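PDB 2D0W: cytochrome cL from Hyphomicrobium denitrificans, which probably accepts electrons from methanol dehydrogenase through its haem during the oxidation of methanol in the periplasm. Local coordinates for residues Glu111-Asn114 with Met115-Ile119; Ser137-Gln140 with Lys141-Phe144; Ala151-Ala154 with Thr155-Ala159. All coordinates share one frame; numbering follows the deposited sequence.

Contact 1 of 3, residues Glu111-Asn114 with Met115-Ile119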
loop_
_atom_site.group_PDB
_atom_site.type_symbol
_atom_site.label_atom_id
_atom_site.label_comp_id
_atom_site.label_asym_id
_atom_site.label_seq_id
_atom_site.Cartn_x
_atom_site.Cartn_y
_atom_site.Cartn_z
ATOM N N GLU A 111 4.912 0.660 11.553
ATOM C CA GLU A 111 3.694 1.074 12.280
ATOM C C GLU A 111 2.494 1.029 11.350
ATOM O O GLU A 111 2.598 1.337 10.145
ATOM C CB GLU A 111 3.846 2.464 12.895
ATOM C CG GLU A 111 4.919 2.487 14.009
ATOM C CD GLU A 111 5.379 3.893 14.363
ATOM O OE1 GLU A 111 4.662 4.857 13.987
ATOM O OE2 GLU A 111 6.459 4.045 15.012
ATOM N N LEU A 112 1.351 0.641 11.919
ATOM C CA LEU A 112 0.146 0.411 11.149
ATOM C C LEU A 112 -0.216 1.604 10.274
ATOM O O LEU A 112 -0.640 1.413 9.127
ATOM C CB LEU A 112 -1.013 0.022 12.066
ATOM C CG LEU A 112 -0.914 -1.407 12.639
ATOM C CD1 LEU A 112 -0.819 -2.476 11.553
ATOM C CD2 LEU A 112 0.289 -1.483 13.481
ATOM N N ASP A 113 -0.022 2.818 10.809
ATOM C CA ASP A 113 -0.379 4.050 10.076
ATOM C C ASP A 113 0.555 4.210 8.874
ATOM O O ASP A 113 0.114 4.609 7.796
ATOM C CB ASP A 113 -0.313 5.278 10.999
ATOM C CG ASP A 113 -0.960 6.529 10.371
ATOM O OD1 ASP A 113 -2.141 6.484 9.957
ATOM O OD2 ASP A 113 -0.253 7.556 10.264
ATOM N N ASN A 114 1.822 3.852 9.076
ATOM C CA ASN A 114 2.808 3.893 8.005
ATOM C C ASN A 114 2.561 2.818 6.975
ATOM O O ASN A 114 2.731 3.055 5.792
ATOM C CB ASN A 114 4.243 3.840 8.539
ATOM C CG ASN A 114 4.675 5.192 9.180
ATOM O OD1 ASN A 114 4.213 6.232 8.805
ATOM N ND2 ASN A 114 5.535 5.134 10.161
ATOM N N MET A 115 2.156 1.637 7.426
ATOM C CA MET A 115 1.763 0.573 6.495
ATOM C C MET A 115 0.722 1.087 5.537
ATOM O O MET A 115 0.700 0.733 4.344
ATOM C CB MET A 115 1.181 -0.611 7.278
ATOM C CG MET A 115 0.513 -1.630 6.375
ATOM S SD MET A 115 1.743 -2.628 5.519
ATOM C CE MET A 115 2.025 -3.856 6.790
ATOM N N LEU A 116 -0.199 1.898 6.051
ATOM C CA LEU A 116 -1.309 2.373 5.201
ATOM C C LEU A 116 -0.882 3.391 4.160
ATOM O O LEU A 116 -1.530 3.545 3.121
ATOM C CB LEU A 116 -2.453 2.898 6.080
ATOM C CG LEU A 116 -3.167 1.846 6.890
ATOM C CD1 LEU A 116 -4.238 2.523 7.700
ATOM C CD2 LEU A 116 -3.755 0.732 5.980
ATOM N N LYS A 117 0.166 4.148 4.471
ATOM C CA LYS A 117 0.729 5.137 3.556
ATOM C C LYS A 117 1.579 4.433 2.503
ATOM O O LYS A 117 1.655 4.798 1.341
ATOM C CB LYS A 117 1.607 6.129 4.329
ATOM C CG LYS A 117 0.847 7.096 5.258
ATOM C CD LYS A 117 1.884 7.906 6.070
ATOM C CE LYS A 117 1.280 9.049 6.817
ATOM N NZ LYS A 117 0.286 8.496 7.731
ATOM N N LEU A 118 2.264 3.406 2.944
ATOM C CA LEU A 118 2.993 2.539 1.995
ATOM C C LEU A 118 2.033 1.985 0.937
ATOM O O LEU A 118 2.332 1.988 -0.258
ATOM C CB LEU A 118 3.635 1.375 2.753
ATOM C CG LEU A 118 4.261 0.250 1.915
ATOM C CD1 LEU A 118 5.263 0.786 0.886
ATOM C CD2 LEU A 118 4.878 -0.820 2.877
ATOM N N ILE A 119 0.900 1.468 1.381
ATOM C CA ILE A 119 -0.081 0.863 0.440
ATOM C C ILE A 119 -0.609 1.983 -0.523
ATOM O O ILE A 119 -0.738 1.776 -1.726
ATOM C CB ILE A 119 -1.190 0.190 1.236
ATOM C CG1 ILE A 119 -0.686 -1.116 1.857
ATOM C CG2 ILE A 119 -2.473 -0.068 0.377
ATOM C CD1 ILE A 119 -1.624 -1.761 2.943
#
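Asp113 and Lys117 form an i to i+4 salt bridge on the first turns of helix 112-124, a haem-lining helix of the cytochrome c domain. Lys117 NZ lies 2.8 Å from Asp113 OD2 and approaches it from above the carboxylate, 51° out of its plane. Two torsions bring the charges together. CG of Asp113 stands anti to the backbone N, and the lysine chain, extended as far as CE, turns about CD-CE (chi4 60°), bringing NZ over the acid. On the way, Lys117 CG passes 3.6 Å from Asp113 O, and its CD lies 4.0 Å from Asn114 OD1, a loose contact. The other carboxylate oxygen, Asp113 OD1, accepts hydrogen bonds from Tyr41 OH and Thr27 OG1. With both oxygens engaged, the group is held against rotation and its negative charge is probably well compensated.

Beneath the side chains runs the backbone ladder of the first turn. Glu111 is the N-cap, and its O receives Met115 N at 2.8 Å. Leu118 N reaches Asn114 O at 2.9 Å, and Leu116 N bonds to Leu112 O at 3.1 Å.

The apolar side chains leave this turn for other parts of the protein. The side chain of Met115 packs on Phe92 and Ile95 of helix 88-97, which Ile119 touches as well, while Leu112 and Leu116 pack on Val30 of helix 28-36, where Leu116 also reaches Phe33. Leu118 touches the haem and Tyr55 of helix 48-58, while Asn114 leans on Lys50 and Ile54 of that same helix.

Contact 2 of 3, residues Ser137-Gln140 with Lys141-Phe144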
loop_
_atom_site.group_PDB
_atom_site.type_symbol
_atom_site.label_atom_id
_atom_site.label_comp_id
_atom_site.label_asym_id
_atom_site.label_seq_id
_atom_site.Cartn_x
_atom_site.Cartn_y
_atom_site.Cartn_z
ATOM N N SER A 137 -12.480 3.503 -5.651
ATOM C CA SER A 137 -13.904 3.785 -5.802
ATOM C C SER A 137 -14.252 4.257 -7.189
ATOM O O SER A 137 -13.380 4.567 -8.015
ATOM C CB SER A 137 -14.339 4.880 -4.823
ATOM O OG SER A 137 -13.885 6.166 -5.258
ATOM N N ASP A 138 -15.550 4.356 -7.429
ATOM C CA ASP A 138 -16.084 4.970 -8.644
ATOM C C ASP A 138 -15.478 6.345 -8.976
ATOM O O ASP A 138 -15.137 6.601 -10.120
ATOM C CB ASP A 138 -17.624 5.036 -8.578
ATOM C CG ASP A 138 -18.137 5.607 -7.267
ATOM O OD1 ASP A 138 -17.334 6.070 -6.430
ATOM O OD2 ASP A 138 -19.369 5.630 -7.047
ATOM N N GLU A 139 -15.294 7.218 -7.998
ATOM C CA GLU A 139 -14.820 8.587 -8.338
ATOM C C GLU A 139 -13.321 8.582 -8.595
ATOM O O GLU A 139 -12.792 9.320 -9.433
ATOM C CB GLU A 139 -15.162 9.559 -7.214
ATOM C CG GLU A 139 -16.663 9.659 -6.995
ATOM C CD GLU A 139 -17.332 10.432 -8.114
ATOM O OE1 GLU A 139 -16.903 11.583 -8.357
ATOM O OE2 GLU A 139 -18.257 9.898 -8.758
ATOM N N GLN A 140 -12.640 7.693 -7.886
ATOM C CA GLN A 140 -11.218 7.617 -8.005
ATOM C C GLN A 140 -10.740 7.124 -9.360
ATOM O O GLN A 140 -9.716 7.585 -9.854
ATOM C CB GLN A 140 -10.658 6.773 -6.860
ATOM C CG GLN A 140 -10.638 7.512 -5.515
ATOM C CD GLN A 140 -10.423 6.547 -4.363
ATOM O OE1 GLN A 140 -10.698 5.364 -4.493
ATOM N NE2 GLN A 140 -9.898 7.027 -3.271
ATOM N N LYS A 141 -11.471 6.155 -9.914
ATOM C CA LYS A 141 -11.207 5.553 -11.225
ATOM C C LYS A 141 -11.307 6.645 -12.286
ATOM O O LYS A 141 -10.430 6.759 -13.115
ATOM C CB LYS A 141 -12.154 4.365 -11.502
ATOM C CG LYS A 141 -11.899 3.100 -10.619
ATOM C CD LYS A 141 -12.705 1.849 -11.060
ATOM C CE LYS A 141 -12.860 0.839 -9.911
ATOM N NZ LYS A 141 -13.110 -0.553 -10.316
ATOM N N LYS A 142 -12.332 7.495 -12.179
ATOM C CA LYS A 142 -12.511 8.697 -13.024
ATOM C C LYS A 142 -11.349 9.697 -13.023
ATOM O O LYS A 142 -11.182 10.429 -13.999
ATOM C CB LYS A 142 -13.760 9.483 -12.578
ATOM C CG LYS A 142 -15.133 8.929 -13.003
ATOM C CD LYS A 142 -16.244 9.752 -12.284
ATOM C CE LYS A 142 -17.597 9.030 -12.311
ATOM N NZ LYS A 142 -18.658 9.751 -11.517
ATOM N N ASN A 143 -10.578 9.744 -11.933
ATOM C CA ASN A 143 -9.493 10.727 -11.746
ATOM C C ASN A 143 -8.056 10.155 -11.836
ATOM O O ASN A 143 -7.084 10.898 -11.963
ATOM C CB ASN A 143 -9.650 11.398 -10.382
ATOM C CG ASN A 143 -10.789 12.375 -10.339
ATOM O OD1 ASN A 143 -10.861 13.311 -11.151
ATOM N ND2 ASN A 143 -11.682 12.187 -9.380
ATOM N N PHE A 144 -7.936 8.835 -11.739
ATOM C CA PHE A 144 -6.641 8.177 -11.709
ATOM C C PHE A 144 -5.908 8.237 -13.052
ATOM O O PHE A 144 -6.452 7.849 -14.100
ATOM C CB PHE A 144 -6.762 6.711 -11.228
ATOM C CG PHE A 144 -5.426 6.070 -10.976
ATOM C CD1 PHE A 144 -4.786 6.230 -9.744
ATOM C CD2 PHE A 144 -4.751 5.412 -12.004
ATOM C CE1 PHE A 144 -3.515 5.669 -9.511
ATOM C CE2 PHE A 144 -3.493 4.848 -11.783
ATOM C CZ PHE A 144 -2.863 4.981 -10.549
#
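Lys141 N donates to Ser137 O at 3.1 Å, closing the first turn of the short surface helix 138-143. The aliphatic part of Lys141 stays close to that carbonyl, CG lying 3.3 Å from Ser137 O, before the extended chain carries its ammonium group away to the backbone oxygens of Ala131 and Ala133. Lys142 takes a different course. With its chain stretched out beyond CG, it runs beside Glu139 in the same direction, and Lys142 NZ meets Glu139 OE2 at 2.8 Å in an i to i+3 salt bridge. The ammonium group arrives on the syn side of the carboxylate, 34° out of its plane; the bend of Glu139 at chi2 (-73°) is what turns the acid toward it. Asn143 N then bonds to Gln140 O at 3.1 Å. Phe144 N adds a weak bond to the same oxygen, and the phenyl ring leads away from the helix to Glu43, Gln126 and Val130. At the opposite end, Ser137 and Gln140 bond reciprocally: Gln140 N donates to Ser137 OG at 3.3 Å, and Ser137 N donates to Gln140 OE1 at 2.8 Å. This exchange between the N-cap residue and the third residue beyond it is a capping box, a classical start for an alpha-helix.

Contact 3 of 3, residues Ala151-Ala154 with Thr155-Ala159. With ZN (zinc ion), chain F.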
loop_
_atom_site.group_PDB
_atom_site.type_symbol
_atom_site.label_atom_id
_atom_site.label_comp_id
_atom_site.label_asym_id
_atom_site.label_seq_id
_atom_site.Cartn_x
_atom_site.Cartn_y
_atom_site.Cartn_z
ATOM N N ALA A 151 7.020 13.448 -14.100
ATOM C CA ALA A 151 6.119 14.422 -13.488
ATOM C C ALA A 151 6.202 14.449 -11.975
ATOM O O ALA A 151 6.144 15.521 -11.391
ATOM C CB ALA A 151 4.657 14.164 -13.902
ATOM N N TRP A 152 6.316 13.265 -11.365
ATOM C CA TRP A 152 6.470 13.111 -9.931
ATOM C C TRP A 152 7.730 13.807 -9.412
ATOM O O TRP A 152 7.699 14.475 -8.370
ATOM C CB TRP A 152 6.547 11.620 -9.560
ATOM C CG TRP A 152 6.749 11.397 -8.008
ATOM C CD1 TRP A 152 7.912 11.003 -7.357
ATOM C CD2 TRP A 152 5.763 11.586 -6.967
ATOM N NE1 TRP A 152 7.691 10.936 -5.996
ATOM C CE2 TRP A 152 6.391 11.287 -5.732
ATOM C CE3 TRP A 152 4.417 11.964 -6.963
ATOM C CZ2 TRP A 152 5.707 11.358 -4.506
ATOM C CZ3 TRP A 152 3.734 12.040 -5.744
ATOM C CH2 TRP A 152 4.385 11.732 -4.527
ATOM N N GLU A 153 8.842 13.575 -10.101
ATOM C CA GLU A 153 10.131 14.182 -9.747
ATOM C C GLU A 153 10.169 15.692 -10.016
ATOM O O GLU A 153 10.886 16.408 -9.333
ATOM C CB GLU A 153 11.291 13.535 -10.505
ATOM C CG GLU A 153 11.503 11.992 -10.351
ATOM C CD GLU A 153 11.969 11.536 -8.958
ATOM O OE1 GLU A 153 12.508 10.390 -8.853
ATOM O OE2 GLU A 153 11.788 12.269 -7.964
ATOM N N ALA A 154 9.430 16.151 -11.026
ATOM C CA ALA A 154 9.404 17.571 -11.399
ATOM C C ALA A 154 8.439 18.426 -10.573
ATOM O O ALA A 154 8.758 19.562 -10.213
ATOM C CB ALA A 154 9.085 17.712 -12.878
ATOM N N THR A 155 7.247 17.912 -10.306
ATOM C CA THR A 155 6.170 18.756 -9.752
ATOM C C THR A 155 5.278 17.995 -8.781
ATOM O O THR A 155 4.714 18.574 -7.850
ATOM C CB THR A 155 5.273 19.372 -10.875
ATOM O OG1 THR A 155 4.762 18.324 -11.722
ATOM C CG2 THR A 155 6.057 20.341 -11.729
ATOM N N GLY A 156 5.157 16.688 -8.999
ATOM C CA GLY A 156 4.208 15.898 -8.271
ATOM C C GLY A 156 4.541 15.817 -6.809
ATOM O O GLY A 156 3.692 16.100 -5.960
ATOM N N LYS A 157 5.765 15.398 -6.523
ATOM C CA LYS A 157 6.210 15.173 -5.152
ATOM C C LYS A 157 6.251 16.463 -4.350
ATOM O O LYS A 157 5.832 16.475 -3.192
ATOM C CB LYS A 157 7.576 14.462 -5.118
ATOM C CG LYS A 157 8.084 14.145 -3.703
ATOM C CD LYS A 157 9.611 13.996 -3.656
ATOM C CE LYS A 157 10.130 13.183 -4.812
ATOM N NZ LYS A 157 11.628 12.960 -4.725
ATOM N N ALA A 158 6.774 17.545 -4.952
ATOM C CA ALA A 158 6.766 18.860 -4.302
ATOM C C ALA A 158 5.367 19.260 -3.805
ATOM O O ALA A 158 5.193 19.516 -2.607
ATOM C CB ALA A 158 7.393 19.944 -5.234
ATOM N N ALA A 159 4.370 19.238 -4.696
ATOM C CA ALA A 159 2.953 19.506 -4.354
ATOM C C ALA A 159 2.344 18.541 -3.309
ATOM O O ALA A 159 1.572 18.949 -2.415
ATOM C CB ALA A 159 2.134 19.460 -5.590
HETATM ZN ZN ZN F . 12.723 9.686 -6.730
HETATM O O HOH W 1 8.219 17.249 -7.306
HETATM O O HOH W 2 12.859 7.164 -6.781
#
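Trp152 and Lys157 pack against each other across a wider, pi-type turn in helix 149-161, where Lys157 N donates to Trp152 O (2.8 Å) from five residues on. Ala151 O grips three donors: the amides of Thr155 and Gly156 and the hydroxyl of Thr155.

The tight side is the indole. Lys157 CB sits over one face, 3.7 Å from the centroid of the five-membered ring, in a CH-pi contact, and the two side chains cross at about a right angle. CG of Trp152 is anti to its amide nitrogen (chi1 179°), which lays the ring along the following turn. Gly156 makes this closeness possible: its CA lies 4.0 Å from Trp152 CA, and a CB there would clash with the tryptophan backbone. Trp152 NE1 donates to Glu52 OE2, while Trp121 and Phe147 meet the indole at inclined angles. An alanine at Trp152 would remove the surface beneath Lys157 CB, and would probably leave Glu52 without its indole donor and the lysine chain freer to swing.

The solvent side is looser. Glu153 and Lys157 form a weak salt bridge, Lys157 NZ standing 3.3 Å from Glu153 OE2, with the lysine bent at chi3 (-44°) to reach it. Water 1 donates to Trp152 O and accepts from Ala158 N at 2.8 Å. Glu153 and Glu52 are zinc ligands seen in a structure of this protein. A zinc ion is bound by Glu153 OE1 at 2.2 Å and lies 2.5 Å from the oxygen of water 2.

The three contacts follow one another along the chain on separate helices and do not touch: their centres are 21 to 22 Å apart, and their nearest atoms about 9 to 10 Å. Contact 1 borders the redox centre, the side chain of Leu118 coming within about 4 Å of both the haem and the side chain of Cys59, one of its covalent attachment points. Contact 2 is a surface turn, with the Phe144 side chain about 13 Å from a bound zinc ion. Contact 3 is peripheral too, but is tied inward: Trp121 lies on helix 112-124, so contact 3 packs on the later part of the helix that carries contact 1, and both contacts lean on helix 48-58.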